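Local atomic coordinates of tannase (Fusobacterium nucleatum subsp. nucleatum ATCC 25586, PDB entry 6YQ4), a protein that hydrolyses gallotannins as a tannase, probably through the serine-hydrolase chemistry of the alpha/beta-hydrolase fold, and binds a magnesium ion. Residues 119-132 with 364-376. Sequence-based numbering, arbitrary orientation.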
ATOM      1  N   ARG A 119       4.983  -3.660 -13.224  1.00 29.13           N
ATOM      2  CA  ARG A 119       6.102  -2.935 -13.801  1.00 31.40           C
ATOM      3  C   ARG A 119       6.917  -3.748 -14.806  1.00 33.48           C
ATOM      4  O   ARG A 119       7.591  -3.148 -15.646  1.00 31.49           O
ATOM      5  CB  ARG A 119       7.008  -2.416 -12.668  1.00 26.74           C
ATOM      6  CG  ARG A 119       7.510  -3.508 -11.725  1.00 26.81           C
ATOM      7  CD  ARG A 119       8.388  -2.883 -10.686  1.00 26.92           C
ATOM      8  NE  ARG A 119       8.933  -3.809  -9.693  1.00 21.27           N
ATOM      9  CZ  ARG A 119       9.947  -4.640  -9.899  1.00 28.70           C
ATOM     10  NH1 ARG A 119      10.522  -4.769 -11.122  1.00 23.78           N
ATOM     11  NH2 ARG A 119      10.359  -5.394  -8.886  1.00 25.82           N
ATOM     12  N   THR A 120       6.879  -5.078 -14.766  1.00 35.39           N
ATOM     13  CA  THR A 120       7.664  -5.860 -15.721  1.00 35.15           C
ATOM     14  C   THR A 120       6.887  -6.262 -16.971  1.00 30.17           C
ATOM     15  O   THR A 120       7.477  -6.856 -17.875  1.00 33.26           O
ATOM     16  CB  THR A 120       8.227  -7.125 -15.061  1.00 32.32           C
ATOM     17  OG1 THR A 120       7.169  -7.832 -14.416  1.00 32.58           O
ATOM     18  CG2 THR A 120       9.281  -6.778 -14.025  1.00 25.53           C
ATOM     19  N   LEU A 121       5.607  -5.936 -17.061  1.00 26.94           N
ATOM     20  CA  LEU A 121       4.753  -6.442 -18.133  1.00 30.64           C
ATOM     21  C   LEU A 121       5.097  -5.840 -19.499  1.00 30.26           C
ATOM     22  O   LEU A 121       5.273  -4.629 -19.641  1.00 29.56           O
ATOM     23  CB  LEU A 121       3.304  -6.132 -17.787  1.00 27.25           C
ATOM     24  CG  LEU A 121       2.151  -7.000 -18.241  1.00 42.55           C
ATOM     25  CD1 LEU A 121       2.500  -8.500 -18.191  1.00 35.58           C
ATOM     26  CD2 LEU A 121       0.998  -6.662 -17.288  1.00 26.57           C
ATOM     27  N   THR A 122       5.169  -6.687 -20.517  1.00 31.08           N
ATOM     28  CA  THR A 122       5.382  -6.228 -21.888  1.00 42.30           C
ATOM     29  C   THR A 122       4.208  -6.606 -22.781  1.00 40.52           C
ATOM     30  O   THR A 122       3.420  -7.512 -22.478  1.00 34.01           O
ATOM     31  CB  THR A 122       6.684  -6.794 -22.532  1.00 41.23           C
ATOM     32  OG1 THR A 122       6.653  -8.227 -22.554  1.00 43.36           O
ATOM     33  CG2 THR A 122       7.934  -6.317 -21.809  1.00 33.69           C
ATOM     34  N   ASP A 123       4.117  -5.881 -23.894  1.00 35.27           N
ATOM     35  CA  ASP A 123       3.270  -6.238 -25.024  1.00 42.75           C
ATOM     36  C   ASP A 123       3.988  -7.278 -25.903  1.00 53.25           C
ATOM     37  O   ASP A 123       5.083  -7.758 -25.583  1.00 54.06           O
ATOM     38  CB  ASP A 123       2.899  -4.980 -25.817  1.00 48.79           C
ATOM     39  CG  ASP A 123       4.091  -4.383 -26.591  1.00 49.70           C
ATOM     40  OD1 ASP A 123       5.241  -4.730 -26.283  1.00 57.86           O
ATOM     41  OD2 ASP A 123       3.900  -3.567 -27.513  1.00 51.60           O
ATOM     42  N   ASP A 124       3.371  -7.612 -27.047  1.00 55.23           N
ATOM     43  CA  ASP A 124       3.947  -8.573 -27.989  1.00 53.98           C
ATOM     44  C   ASP A 124       5.275  -8.083 -28.554  1.00 55.19           C
ATOM     45  O   ASP A 124       6.180  -8.887 -28.840  1.00 48.81           O
ATOM     46  CB  ASP A 124       2.973  -8.821 -29.147  1.00 63.94           C
ATOM     47  CG  ASP A 124       1.918  -9.867 -28.827  1.00 68.67           C
ATOM     48  OD1 ASP A 124       1.034 -10.088 -29.690  1.00 66.83           O
ATOM     49  OD2 ASP A 124       1.971 -10.455 -27.717  1.00 65.70           O
ATOM     50  N   LYS A 125       5.387  -6.772 -28.771  1.00 54.93           N
ATOM     51  CA  LYS A 125       6.540  -6.159 -29.415  1.00 55.63           C
ATOM     52  C   LYS A 125       7.664  -5.847 -28.433  1.00 53.84           C
ATOM     53  O   LYS A 125       8.716  -5.351 -28.849  1.00 45.01           O
ATOM     54  CB  LYS A 125       6.100  -4.882 -30.149  1.00 54.34           C
ATOM     55  CG  LYS A 125       5.521  -5.141 -31.542  1.00 63.23           C
ATOM     56  CD  LYS A 125       6.600  -5.147 -32.612  1.00 73.94           C
ATOM     57  CE  LYS A 125       6.272  -6.152 -33.734  1.00 80.94           C
ATOM     58  NZ  LYS A 125       7.357  -6.291 -34.735  1.00 78.56           N
ATOM     59  N   GLY A 126       7.461  -6.131 -27.142  1.00 49.96           N
ATOM     60  CA  GLY A 126       8.469  -5.892 -26.127  1.00 48.29           C
ATOM     61  C   GLY A 126       8.390  -4.552 -25.437  1.00 38.93           C
ATOM     62  O   GLY A 126       9.176  -4.306 -24.507  1.00 37.81           O
ATOM     63  N   ASN A 127       7.480  -3.676 -25.861  1.00 43.08           N
ATOM     64  CA  ASN A 127       7.249  -2.417 -25.156  1.00 38.63           C
ATOM     65  C   ASN A 127       6.604  -2.653 -23.796  1.00 35.44           C
ATOM     66  O   ASN A 127       5.710  -3.494 -23.646  1.00 34.98           O
ATOM     67  CB  ASN A 127       6.354  -1.502 -25.977  1.00 42.91           C
ATOM     68  CG  ASN A 127       6.956  -1.153 -27.302  1.00 47.62           C
ATOM     69  OD1 ASN A 127       8.012  -0.525 -27.369  1.00 50.67           O
ATOM     70  ND2 ASN A 127       6.294  -1.567 -28.376  1.00 51.50           N
ATOM     71  N   TYR A 128       7.040  -1.870 -22.817  1.00 40.46           N
ATOM     72  CA  TYR A 128       6.508  -1.951 -21.461  1.00 38.70           C
ATOM     73  C   TYR A 128       5.114  -1.341 -21.376  1.00 45.45           C
ATOM     74  O   TYR A 128       4.888  -0.208 -21.819  1.00 50.17           O
ATOM     75  CB  TYR A 128       7.458  -1.252 -20.500  1.00 36.17           C
ATOM     76  CG  TYR A 128       8.819  -1.905 -20.433  1.00 31.59           C
ATOM     77  CD1 TYR A 128       8.954  -3.225 -20.003  1.00 33.97           C
ATOM     78  CD2 TYR A 128       9.968  -1.215 -20.826  1.00 38.52           C
ATOM     79  CE1 TYR A 128      10.207  -3.849 -19.951  1.00 35.03           C
ATOM     80  CE2 TYR A 128      11.227  -1.812 -20.769  1.00 35.84           C
ATOM     81  CZ  TYR A 128      11.336  -3.135 -20.334  1.00 36.58           C
ATOM     82  OH  TYR A 128      12.557  -3.743 -20.246  1.00 33.61           O
ATOM     83  N   ILE A 129       4.189  -2.093 -20.781  1.00 43.77           N
ATOM     84  CA  ILE A 129       2.782  -1.728 -20.689  1.00 36.23           C
ATOM     85  C   ILE A 129       2.287  -1.661 -19.255  1.00 40.49           C
ATOM     86  O   ILE A 129       1.084  -1.469 -19.032  1.00 27.80           O
ATOM     87  CB  ILE A 129       1.910  -2.706 -21.501  1.00 33.69           C
ATOM     88  CG1 ILE A 129       2.087  -4.118 -20.949  1.00 30.49           C
ATOM     89  CG2 ILE A 129       2.275  -2.645 -22.966  1.00 33.12           C
ATOM     90  CD1 ILE A 129       1.120  -5.118 -21.495  1.00 31.27           C
ATOM     91  N   GLY A 130       3.169  -1.818 -18.273  1.00 35.59           N
ATOM     92  CA  GLY A 130       2.737  -1.822 -16.889  1.00 31.38           C
ATOM     93  C   GLY A 130       3.586  -0.947 -15.993  1.00 33.47           C
ATOM     94  O   GLY A 130       3.624  -1.135 -14.771  1.00 30.33           O
ATOM     95  N   LYS A 131       4.296  -0.003 -16.599  1.00 32.04           N
ATOM     96  CA  LYS A 131       4.942   1.033 -15.828  1.00 24.88           C
ATOM     97  C   LYS A 131       3.899   2.038 -15.361  1.00 32.30           C
ATOM     98  O   LYS A 131       2.777   2.099 -15.879  1.00 31.55           O
ATOM     99  CB  LYS A 131       6.019   1.741 -16.647  1.00 26.09           C
ATOM    100  CG  LYS A 131       6.986   0.818 -17.360  1.00 31.47           C
ATOM    101  CD  LYS A 131       7.748  -0.025 -16.364  1.00 27.35           C
ATOM    102  CE  LYS A 131       9.110  -0.374 -16.914  1.00 27.43           C
ATOM    103  NZ  LYS A 131       9.958  -1.004 -15.882  1.00 33.43           N
ATOM    104  N   ALA A 132       4.291   2.834 -14.376  1.00 32.44           N
ATOM    105  CA  ALA A 132       3.399   3.826 -13.789  1.00 29.59           C
ATOM    106  C   ALA A 132       2.778   4.691 -14.884  1.00 32.24           C
ATOM    107  O   ALA A 132       3.476   5.118 -15.807  1.00 32.09           O
ATOM    108  CB  ALA A 132       4.181   4.693 -12.804  1.00 23.17           C
ATOM    109  N   GLY A 364      13.172  -1.706  -7.367  1.00 29.68           N
ATOM    110  CA  GLY A 364      11.886  -1.983  -7.968  1.00 25.76           C
ATOM    111  C   GLY A 364      11.106  -0.717  -8.253  1.00 32.33           C
ATOM    112  O   GLY A 364      10.339  -0.657  -9.223  1.00 33.97           O
ATOM    113  N   GLU A 365      11.276   0.310  -7.399  1.00 33.66           N
ATOM    114  CA  GLU A 365      10.585   1.588  -7.605  1.00 26.31           C
ATOM    115  C   GLU A 365      11.179   2.347  -8.793  1.00 21.98           C
ATOM    116  O   GLU A 365      10.446   2.973  -9.561  1.00 26.90           O
ATOM    117  CB  GLU A 365      10.654   2.449  -6.341  1.00 28.18           C
ATOM    118  CG  GLU A 365       9.737   2.010  -5.198  1.00 41.46           C
ATOM    119  CD  GLU A 365      10.201   0.729  -4.508  1.00 45.00           C
ATOM    120  OE1 GLU A 365       9.327  -0.109  -4.179  1.00 45.16           O
ATOM    121  OE2 GLU A 365      11.429   0.559  -4.295  1.00 39.32           O
ATOM    122  N   ASN A 366      12.506   2.345  -8.927  1.00 23.48           N
ATOM    123  CA  ASN A 366      13.146   2.724 -10.194  1.00 27.87           C
ATOM    124  C   ASN A 366      12.471   2.046 -11.380  1.00 27.93           C
ATOM    125  O   ASN A 366      12.183   2.680 -12.398  1.00 27.63           O
ATOM    126  CB  ASN A 366      14.610   2.315 -10.182  1.00 25.07           C
ATOM    127  CG  ASN A 366      15.460   3.174  -9.298  1.00 32.92           C
ATOM    128  OD1 ASN A 366      16.264   2.648  -8.520  1.00 30.86           O
ATOM    129  ND2 ASN A 366      15.348   4.500  -9.447  1.00 26.10           N
ATOM    130  N   ASN A 367      12.245   0.728 -11.266  1.00 34.01           N
ATOM    131  CA  ASN A 367      11.629  -0.039 -12.337  1.00 25.20           C
ATOM    132  C   ASN A 367      10.177   0.368 -12.571  1.00 30.34           C
ATOM    133  O   ASN A 367       9.709   0.297 -13.712  1.00 25.47           O
ATOM    134  CB  ASN A 367      11.730  -1.528 -12.014  1.00 25.18           C
ATOM    135  CG  ASN A 367      11.376  -2.393 -13.181  1.00 26.22           C
ATOM    136  OD1 ASN A 367      10.243  -2.819 -13.316  1.00 26.62           O
ATOM    137  ND2 ASN A 367      12.338  -2.628 -14.060  1.00 27.68           N
ATOM    138  N   LEU A 368       9.450   0.796 -11.514  1.00 23.33           N
ATOM    139  CA  LEU A 368       8.068   1.266 -11.691  1.00 22.90           C
ATOM    140  C   LEU A 368       8.003   2.517 -12.563  1.00 24.86           C
ATOM    141  O   LEU A 368       7.045   2.681 -13.330  1.00 25.44           O
ATOM    142  CB  LEU A 368       7.397   1.539 -10.328  1.00 21.55           C
ATOM    143  CG  LEU A 368       6.123   2.423 -10.224  1.00 23.15           C
ATOM    144  CD1 LEU A 368       4.933   1.732 -10.859  1.00 21.30           C
ATOM    145  CD2 LEU A 368       5.780   2.861  -8.745  1.00 19.96           C
ATOM    146  N   PHE A 369       9.017   3.384 -12.489  1.00 24.02           N
ATOM    147  CA  PHE A 369       9.022   4.663 -13.189  1.00 24.82           C
ATOM    148  C   PHE A 369       9.758   4.620 -14.526  1.00 36.62           C
ATOM    149  O   PHE A 369      10.034   5.677 -15.098  1.00 43.77           O
ATOM    150  CB  PHE A 369       9.619   5.761 -12.294  1.00 24.77           C
ATOM    151  CG  PHE A 369       8.675   6.217 -11.198  1.00 23.16           C
ATOM    152  CD1 PHE A 369       7.451   6.773 -11.513  1.00 23.13           C
ATOM    153  CD2 PHE A 369       8.989   6.026  -9.870  1.00 22.17           C
ATOM    154  CE1 PHE A 369       6.575   7.147 -10.534  1.00 22.14           C
ATOM    155  CE2 PHE A 369       8.131   6.425  -8.871  1.00 27.75           C
ATOM    156  CZ  PHE A 369       6.912   6.980  -9.203  1.00 25.41           C
ATOM    157  N   GLY A 370      10.070   3.437 -15.048  1.00 27.03           N
ATOM    158  CA  GLY A 370      10.370   3.349 -16.469  1.00 31.28           C
ATOM    159  C   GLY A 370       9.161   3.727 -17.311  1.00 32.77           C
ATOM    160  O   GLY A 370       8.112   4.080 -16.755  1.00 38.96           O
ATOM    161  N   ASP A 371       9.285   3.692 -18.632  1.00 30.85           N
ATOM    162  CA  ASP A 371       8.143   3.933 -19.508  1.00 36.75           C
ATOM    163  C   ASP A 371       8.194   2.924 -20.656  1.00 38.90           C
ATOM    164  O   ASP A 371       8.904   1.913 -20.592  1.00 39.35           O
ATOM    165  CB  ASP A 371       8.112   5.408 -19.956  1.00 46.21           C
ATOM    166  CG  ASP A 371       9.339   5.819 -20.773  1.00 53.71           C
ATOM    167  OD1 ASP A 371      10.098   4.932 -21.213  1.00 54.28           O
ATOM    168  OD2 ASP A 371       9.550   7.044 -20.976  1.00 49.71           O
ATOM    169  N   LYS A 372       7.433   3.197 -21.727  1.00 44.19           N
ATOM    170  CA  LYS A 372       7.239   2.216 -22.798  1.00 51.34           C
ATOM    171  C   LYS A 372       8.558   1.712 -23.351  1.00 48.91           C
ATOM    172  O   LYS A 372       8.641   0.572 -23.819  1.00 50.61           O
ATOM    173  CB  LYS A 372       6.393   2.814 -23.933  1.00 60.05           C
ATOM    174  CG  LYS A 372       5.099   3.505 -23.453  1.00 73.20           C
ATOM    175  CD  LYS A 372       4.170   3.870 -24.620  1.00 78.89           C
ATOM    176  CE  LYS A 372       2.746   4.211 -24.145  1.00 74.68           C
ATOM    177  NZ  LYS A 372       1.788   4.351 -25.293  1.00 72.16           N
ATOM    178  N   LYS A 373       9.602   2.535 -23.277  1.00 46.37           N
ATOM    179  CA  LYS A 373      10.880   2.214 -23.871  1.00 38.97           C
ATOM    180  C   LYS A 373      12.043   2.276 -22.894  1.00 38.18           C
ATOM    181  O   LYS A 373      13.203   2.146 -23.305  1.00 51.31           O
ATOM    182  CB  LYS A 373      11.160   3.140 -25.043  1.00 51.40           C
ATOM    183  CG  LYS A 373      12.132   2.423 -25.968  1.00 60.96           C
ATOM    184  CD  LYS A 373      12.067   3.113 -27.281  1.00 67.56           C
ATOM    185  CE  LYS A 373      13.318   3.873 -27.627  1.00 73.09           C
ATOM    186  NZ  LYS A 373      12.663   4.945 -28.366  1.00 74.73           N
ATOM    187  N   SER A 374      11.778   2.454 -21.615  1.00 36.13           N
ATOM    188  CA  SER A 374      12.837   2.587 -20.629  1.00 41.72           C
ATOM    189  C   SER A 374      12.463   1.685 -19.477  1.00 33.57           C
ATOM    190  O   SER A 374      11.331   1.753 -19.003  1.00 32.26           O
ATOM    191  CB  SER A 374      12.982   4.041 -20.139  1.00 45.58           C
ATOM    192  OG  SER A 374      13.694   4.850 -21.059  1.00 55.76           O
ATOM    193  N   ASP A 375      13.396   0.845 -19.029  1.00 37.79           N
ATOM    194  CA  ASP A 375      13.052  -0.117 -17.989  1.00 35.11           C
ATOM    195  C   ASP A 375      13.057   0.509 -16.587  1.00 37.76           C
ATOM    196  O   ASP A 375      12.304   0.054 -15.718  1.00 36.50           O
ATOM    197  CB  ASP A 375      14.004  -1.311 -18.045  1.00 40.32           C
ATOM    198  CG  ASP A 375      13.508  -2.486 -17.229  1.00 40.72           C
ATOM    199  OD1 ASP A 375      12.309  -2.792 -17.324  1.00 37.85           O
ATOM    200  OD2 ASP A 375      14.307  -3.082 -16.477  1.00 40.47           O
ATOM    201  N   SER A 376      13.888   1.528 -16.341  1.00 34.97           N
ATOM    202  CA  SER A 376      13.868   2.217 -15.055  1.00 29.75           C
ATOM    203  C   SER A 376      14.231   3.676 -15.264  1.00 40.08           C
ATOM    204  O   SER A 376      14.758   4.060 -16.310  1.00 31.34           O
ATOM    205  CB  SER A 376      14.846   1.629 -14.039  1.00 28.79           C
ATOM    206  OG  SER A 376      16.165   1.606 -14.571  1.00 30.34           O
TER
HETATM  207  O   HOH W   1       5.697   5.774 -16.654  1.00 36.73           O
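Lys131 reaches across to the 364-376 segment and ends on two backbone carbonyls, roughly at right angles as seen from NZ, which lies 2.5 Å from Asn367 O and 2.6 Å from Asp375 O. A bend at chi2 (-62°) carries the chain past the Gly370 peptide, and CE comes to lie over one face of the Tyr128 ring, near its rim. The ammonium also forms a salt bridge with Asp375, meeting OD1 from above the carboxylate plane at 3.3 Å from NZ; the nearby carboxylate probably favours the protonated lysine. Tyr128 crosses Asp375 at a slant, ring and carboxylate planes 29° apart, with OH 3.1 Å from Asp375 OD1, while the ring edge at CD2 faces Asp371 O. Asp375 OD2 turns to Arg236 in a further salt bridge.

Arg119 crosses Asn367 at about a right angle. Its NH1 donates to Asn367 OD1 (2.9 Å) within the guanidinium plane but from above the amide, and Gly364 CA covers one guanidinium face. Gly81 and Arg236 supply backbone carbonyls to NE and NH1, fixing the group's rotation. Ala132 N gives a nearly straight bond to Leu368 O (2.9 Å), and its methyl packs on Leu368 CD1.

The contact joins the loop between strand 110-114 and helix 134-148 to short helix 364-368 and the turn after it, with Leu368 and Phe369 also resting on helix 212-223, away from the magnesium site.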